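Local coordinates for mosquitocidal toxin (Bacillus sphaericus, PDB 2CB4), which acts as an ADP-ribosyltransferase, this chain being the catalytic domain of a larger mosquito-killing toxin, at residues E60-S65 against N74-L79; I156-G161 against P189-S194. The protein carries 1 engineered substitution. All blocks are in the same frame, centred on the assembly; numbering follows the deposited sequence.

Contact 1 of 2, residues E60-S65 against N74-L79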
loop_
_atom_site.group_PDB
_atom_site.type_symbol
_atom_site.label_atom_id
_atom_site.label_comp_id
_atom_site.label_asym_id
_atom_site.label_seq_id
_atom_site.Cartn_x
_atom_site.Cartn_y
_atom_site.Cartn_z
ATOM N N GLU A 60 30.218 39.476 6.819
ATOM C CA GLU A 60 31.664 39.476 7.023
ATOM C C GLU A 60 32.099 39.317 8.474
ATOM O O GLU A 60 31.422 39.746 9.410
ATOM C CB GLU A 60 32.305 40.759 6.374
ATOM C CG GLU A 60 32.473 40.700 4.818
ATOM C CD GLU A 60 32.409 42.077 4.195
ATOM O OE1 GLU A 60 32.719 43.070 4.902
ATOM O OE2 GLU A 60 32.021 42.175 3.005
ATOM N N GLN A 61 33.244 38.685 8.646
ATOM C CA GLN A 61 33.815 38.492 9.978
ATOM C C GLN A 61 32.935 37.622 10.849
ATOM O O GLN A 61 32.808 37.857 12.050
ATOM C CB GLN A 61 34.037 39.837 10.660
ATOM C CG GLN A 61 35.148 40.645 9.977
ATOM C CD GLN A 61 35.049 42.119 10.271
ATOM O OE1 GLN A 61 33.970 42.600 10.609
ATOM N NE2 GLN A 61 36.152 42.802 10.144
ATOM N N THR A 62 32.317 36.628 10.231
ATOM C CA THR A 62 31.469 35.740 10.997
ATOM C C THR A 62 32.407 34.719 11.621
ATOM O O THR A 62 32.067 34.055 12.601
ATOM C CB THR A 62 30.337 35.113 10.165
ATOM O OG1 THR A 62 30.862 34.206 9.174
ATOM C CG2 THR A 62 29.494 36.174 9.558
ATOM N N ILE A 63 33.611 34.689 11.064
ATOM C CA ILE A 63 34.684 33.835 11.517
ATOM C C ILE A 63 35.952 34.629 11.907
ATOM O O ILE A 63 36.374 35.528 11.154
ATOM C CB ILE A 63 35.085 32.924 10.425
ATOM C CG1 ILE A 63 34.336 31.605 10.602
ATOM C CG2 ILE A 63 36.578 32.779 10.497
ATOM C CD1 ILE A 63 34.122 30.917 9.365
ATOM N N ASP A 64 36.558 34.279 13.059
ATOM C CA ASP A 64 37.810 34.934 13.521
ATOM C C ASP A 64 38.937 34.411 12.618
ATOM O O ASP A 64 39.066 33.216 12.365
ATOM C CB ASP A 64 38.120 34.675 15.041
ATOM C CG ASP A 64 39.202 35.670 15.651
ATOM O OD1 ASP A 64 40.194 36.014 14.973
ATOM O OD2 ASP A 64 39.080 36.039 16.845
ATOM N N SER A 65 39.673 35.343 12.043
ATOM C CA SER A 65 40.779 35.072 11.107
ATOM C C SER A 65 41.986 34.429 11.867
ATOM O O SER A 65 42.692 33.546 11.328
ATOM C CB SER A 65 41.227 36.413 10.486
ATOM O OG SER A 65 41.032 37.500 11.413
ATOM N N ASN A 74 28.527 41.073 19.947
ATOM C CA ASN A 74 27.216 41.673 19.731
ATOM C C ASN A 74 26.889 41.912 18.278
ATOM O O ASN A 74 25.750 41.772 17.842
ATOM C CB ASN A 74 27.100 42.992 20.482
ATOM C CG ASN A 74 27.037 42.804 21.985
ATOM O OD1 ASN A 74 26.992 41.682 22.485
ATOM N ND2 ASN A 74 27.028 43.911 22.711
ATOM N N GLU A 75 27.907 42.305 17.544
ATOM C CA GLU A 75 27.718 42.638 16.143
ATOM C C GLU A 75 27.345 41.446 15.265
ATOM O O GLU A 75 26.719 41.621 14.226
ATOM C CB GLU A 75 28.995 43.374 15.653
ATOM C CG GLU A 75 28.893 44.039 14.292
ATOM C CD GLU A 75 30.241 44.108 13.585
ATOM O OE1 GLU A 75 31.292 44.168 14.275
ATOM O OE2 GLU A 75 30.237 44.077 12.331
ATOM N N HIS A 76 27.699 40.221 15.711
ATOM C CA HIS A 76 27.392 38.989 14.978
ATOM C C HIS A 76 26.339 38.097 15.642
ATOM O O HIS A 76 26.076 36.991 15.183
ATOM C CB HIS A 76 28.682 38.197 14.663
ATOM C CG HIS A 76 29.587 38.930 13.735
ATOM N ND1 HIS A 76 30.563 39.797 14.188
ATOM C CD2 HIS A 76 29.595 39.015 12.382
ATOM C CE1 HIS A 76 31.154 40.358 13.147
ATOM N NE2 HIS A 76 30.581 39.907 12.043
ATOM N N ARG A 77 25.747 38.612 16.713
ATOM C CA ARG A 77 24.728 37.922 17.475
ATOM C C ARG A 77 23.396 37.936 16.715
ATOM O O ARG A 77 22.825 39.015 16.405
ATOM C CB ARG A 77 24.559 38.590 18.835
ATOM C CG ARG A 77 23.627 37.843 19.771
ATOM C CD ARG A 77 23.778 38.371 21.169
ATOM N NE ARG A 77 22.878 37.713 22.113
ATOM C CZ ARG A 77 21.753 38.244 22.573
ATOM N NH1 ARG A 77 21.378 39.457 22.186
ATOM N NH2 ARG A 77 21.002 37.568 23.436
ATOM N N LEU A 78 22.923 36.733 16.399
ATOM C CA LEU A 78 21.669 36.561 15.653
ATOM C C LEU A 78 20.581 35.944 16.541
ATOM O O LEU A 78 20.863 35.256 17.534
ATOM C CB LEU A 78 21.891 35.690 14.419
ATOM C CG LEU A 78 22.970 36.157 13.443
ATOM C CD1 LEU A 78 23.236 35.051 12.419
ATOM C CD2 LEU A 78 22.465 37.433 12.754
ATOM N N LEU A 79 19.339 36.214 16.176
ATOM C CA LEU A 79 18.191 35.718 16.919
ATOM C C LEU A 79 17.188 35.080 15.986
ATOM O O LEU A 79 17.038 35.481 14.834
ATOM C CB LEU A 79 17.487 36.882 17.654
ATOM C CG LEU A 79 18.310 37.771 18.593
ATOM C CD1 LEU A 79 17.415 38.932 19.035
ATOM C CD2 LEU A 79 18.810 36.956 19.803
#
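His-76 NE2 donates the one hydrogen bond between 60-65 and 74-79, to the backbone carbonyl Glu-60 O at 2.8 Å. The bond lies in the carbonyl plane, with an N-H...O angle of 151°, and the oxygen is tilted 16° out of the imidazole plane. It ties an irregular loop to the turn leading into strand 78-82 of the ADP-ribosyltransferase sheet. The other ring nitrogen, ND1, is hydrogen-bonded to Asp-73 OD1, so the imidazole is held at two of its corners and its rotation is fixed; an acceptor at each nitrogen, one of them a carboxylate, would be expected to favour a ring protonated on both. Gln-61 O comes over one face of the ring, 3.0 Å above its plane and toward the rim. Although this oxygen is 3.0 Å from His-76 NE2, the angle is too poor for a second hydrogen bond. Gln-61 CB adds a contact to the same nitrogen, 3.7 Å from His-76 NE2. Thr-62 crosses the histidine at about a right angle. Its OG1 sits between the backbone N and the carbonyl carbon (chi1 67°) and is hydrogen-bonded to Gly-160 N, while the methyl branch remains for the ring. Glu-75 and Gln-61 are exposed to solvent, whereas His-76 is buried, with Thr-62 CG2 4.0 Å from its CD2.

Contact 2 of 2, residues I156-G161 against P189-S194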
loop_
_atom_site.group_PDB
_atom_site.type_symbol
_atom_site.label_atom_id
_atom_site.label_comp_id
_atom_site.label_asym_id
_atom_site.label_seq_id
_atom_site.Cartn_x
_atom_site.Cartn_y
_atom_site.Cartn_z
ATOM N N ILE A 156 21.927 32.738 18.268
ATOM C CA ILE A 156 22.816 32.063 17.328
ATOM C C ILE A 156 24.105 32.851 16.993
ATOM O O ILE A 156 24.089 34.088 16.895
ATOM C CB ILE A 156 22.000 31.879 15.987
ATOM C CG1 ILE A 156 20.711 31.083 16.252
ATOM C CG2 ILE A 156 22.855 31.292 14.855
ATOM C CD1 ILE A 156 19.571 31.431 15.347
ATOM N N PHE A 157 25.190 32.108 16.776
ATOM C CA PHE A 157 26.503 32.637 16.332
ATOM C C PHE A 157 26.936 31.579 15.343
ATOM O O PHE A 157 27.282 30.483 15.717
ATOM C CB PHE A 157 27.517 32.739 17.471
ATOM C CG PHE A 157 27.162 33.795 18.502
ATOM C CD1 PHE A 157 27.470 35.140 18.270
ATOM C CD2 PHE A 157 26.500 33.448 19.683
ATOM C CE1 PHE A 157 27.161 36.104 19.221
ATOM C CE2 PHE A 157 26.189 34.406 20.626
ATOM C CZ PHE A 157 26.528 35.745 20.394
ATOM N N ALA A 158 26.844 31.905 14.065
ATOM C CA ALA A 158 27.130 30.954 13.012
ATOM C C ALA A 158 28.018 31.591 11.943
ATOM O O ALA A 158 28.019 32.814 11.755
ATOM C CB ALA A 158 25.752 30.520 12.351
ATOM N N PRO A 159 28.701 30.752 11.191
ATOM C CA PRO A 159 29.518 31.251 10.104
ATOM C C PRO A 159 28.586 31.532 8.929
ATOM O O PRO A 159 27.617 30.793 8.690
ATOM C CB PRO A 159 30.400 30.022 9.741
ATOM C CG PRO A 159 29.582 28.811 10.191
ATOM C CD PRO A 159 28.946 29.304 11.459
ATOM N N GLY A 160 28.909 32.570 8.158
ATOM C CA GLY A 160 28.149 32.876 6.963
ATOM C C GLY A 160 26.843 33.610 7.113
ATOM O O GLY A 160 26.628 34.411 8.037
ATOM N N GLY A 161 25.979 33.332 6.144
ATOM C CA GLY A 161 24.680 33.948 6.043
ATOM C C GLY A 161 24.726 35.085 5.008
ATOM O O GLY A 161 25.749 35.739 4.844
ATOM N N PRO A 189 22.777 22.685 15.088
ATOM C CA PRO A 189 22.583 23.026 16.511
ATOM C C PRO A 189 23.792 23.545 17.276
ATOM O O PRO A 189 23.649 24.253 18.293
ATOM C CB PRO A 189 22.049 21.710 17.119
ATOM C CG PRO A 189 22.493 20.635 16.177
ATOM C CD PRO A 189 22.481 21.253 14.818
ATOM N N GLU A 190 24.989 23.183 16.833
ATOM C CA GLU A 190 26.205 23.644 17.534
ATOM C C GLU A 190 26.429 25.161 17.429
ATOM O O GLU A 190 27.249 25.715 18.130
ATOM C CB GLU A 190 27.450 22.828 17.129
ATOM C CG GLU A 190 27.884 22.984 15.663
ATOM C CD GLU A 190 27.301 21.938 14.759
ATOM O OE1 GLU A 190 26.246 21.369 15.111
ATOM O OE2 GLU A 190 27.896 21.699 13.677
ATOM N N PHE A 191 25.662 25.828 16.573
ATOM C CA PHE A 191 25.730 27.287 16.402
ATOM C C PHE A 191 24.634 28.024 17.195
ATOM O O PHE A 191 24.498 29.250 17.096
ATOM C CB PHE A 191 25.622 27.625 14.916
ATOM C CG PHE A 191 26.730 27.013 14.108
ATOM C CD1 PHE A 191 28.072 27.252 14.475
ATOM C CD2 PHE A 191 26.461 26.154 13.050
ATOM C CE1 PHE A 191 29.112 26.654 13.769
ATOM C CE2 PHE A 191 27.495 25.556 12.353
ATOM C CZ PHE A 191 28.833 25.791 12.725
ATOM N N ILE A 192 23.848 27.266 17.962
ATOM C CA ILE A 192 22.759 27.819 18.760
ATOM C C ILE A 192 23.201 27.744 20.201
ATOM O O ILE A 192 23.358 26.660 20.772
ATOM C CB ILE A 192 21.405 27.073 18.506
ATOM C CG1 ILE A 192 21.230 26.796 16.998
ATOM C CG2 ILE A 192 20.237 27.870 19.080
ATOM C CD1 ILE A 192 19.972 25.992 16.640
ATOM N N ARG A 193 23.471 28.913 20.768
ATOM C CA ARG A 193 23.991 28.983 22.115
ATOM C C ARG A 193 22.986 28.838 23.240
ATOM O O ARG A 193 23.268 28.237 24.269
ATOM C CB ARG A 193 24.801 30.284 22.321
ATOM C CG ARG A 193 25.507 30.265 23.705
ATOM C CD ARG A 193 26.621 31.264 23.790
ATOM N NE ARG A 193 26.090 32.605 23.968
ATOM C CZ ARG A 193 26.831 33.695 24.097
ATOM N NH1 ARG A 193 28.140 33.602 24.087
ATOM N NH2 ARG A 193 26.257 34.881 24.244
ATOM N N SER A 194 21.823 29.450 23.071
ATOM C CA SER A 194 20.826 29.410 24.120
ATOM C C SER A 194 19.470 29.782 23.560
ATOM O O SER A 194 19.324 30.103 22.382
ATOM C CB SER A 194 21.216 30.450 25.199
ATOM O OG SER A 194 21.155 31.798 24.688
#
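The Phe-191 ring is packed on both faces: Pro-159 CD comes over one, offset toward the rim, and Glu-190 CG lies over the centre of the other. The proline contact is a CH-pi interaction, with Pro-159 CD 3.7 Å from the centroid of the Phe-191 ring and 17° off its normal, the two side chains crossing at about a right angle. Ala-158 CB approaches the same ring obliquely and lies 3.9 Å from Phe-191 CB. A second flat group, the Arg-193 guanidinium, has Phe-157 CE2 over its centre, 3.6 Å from Arg-193 CZ. The phenyl and guanidinium planes are 63° apart, so the two do not stack in parallel, and a single ring atom, CE2, sits over the cation. A bend at chi3 (77°) turns NE out of line with the extended start of the Arg-193 chain, and Glu-155 holds the far end through a salt bridge to NH2, while Thr-217 OG1 takes NH1. These side chains flank the place where strands 150-156 and 192-199, antiparallel neighbours in the mixed sheet of the ADP-ribosyltransferase fold, part company. Ile-156 and Ile-192 form a non-hydrogen-bonded pair there, their side chains on one face of the sheet with Ile-156 CG1 4.3 Å from Ile-192 CG2. Phe-191 O receives Phe-157 N at 3.0 Å, and Ile-156 CA gives the same oxygen a CA-H...O contact at 3.3 Å.

How the contacts relate
Contact 2 is wholly buried and lies nearer the middle of the chain, while contact 1 is partly buried and has exposed residues at its edge. Both reach the same sheet: strand 78-82 from contact 1 pairs with strand 150-156, whose end enters contact 2, and Leu-78 O lies 2.8 Å from Ile-156 N. The Thr-62 hydroxyl joins the two loops as well. Between them Arg-77 CA packs on the Phe-157 ring, and Glu-155 serves arginines from both contacts, Arg-77 and Arg-193. In contact 1 a polar ring is held by one backbone carbonyl and one carboxylate; in contact 2 rings pack on aliphatic carbons and a buried guanidinium, beside a backbone hydrogen bond.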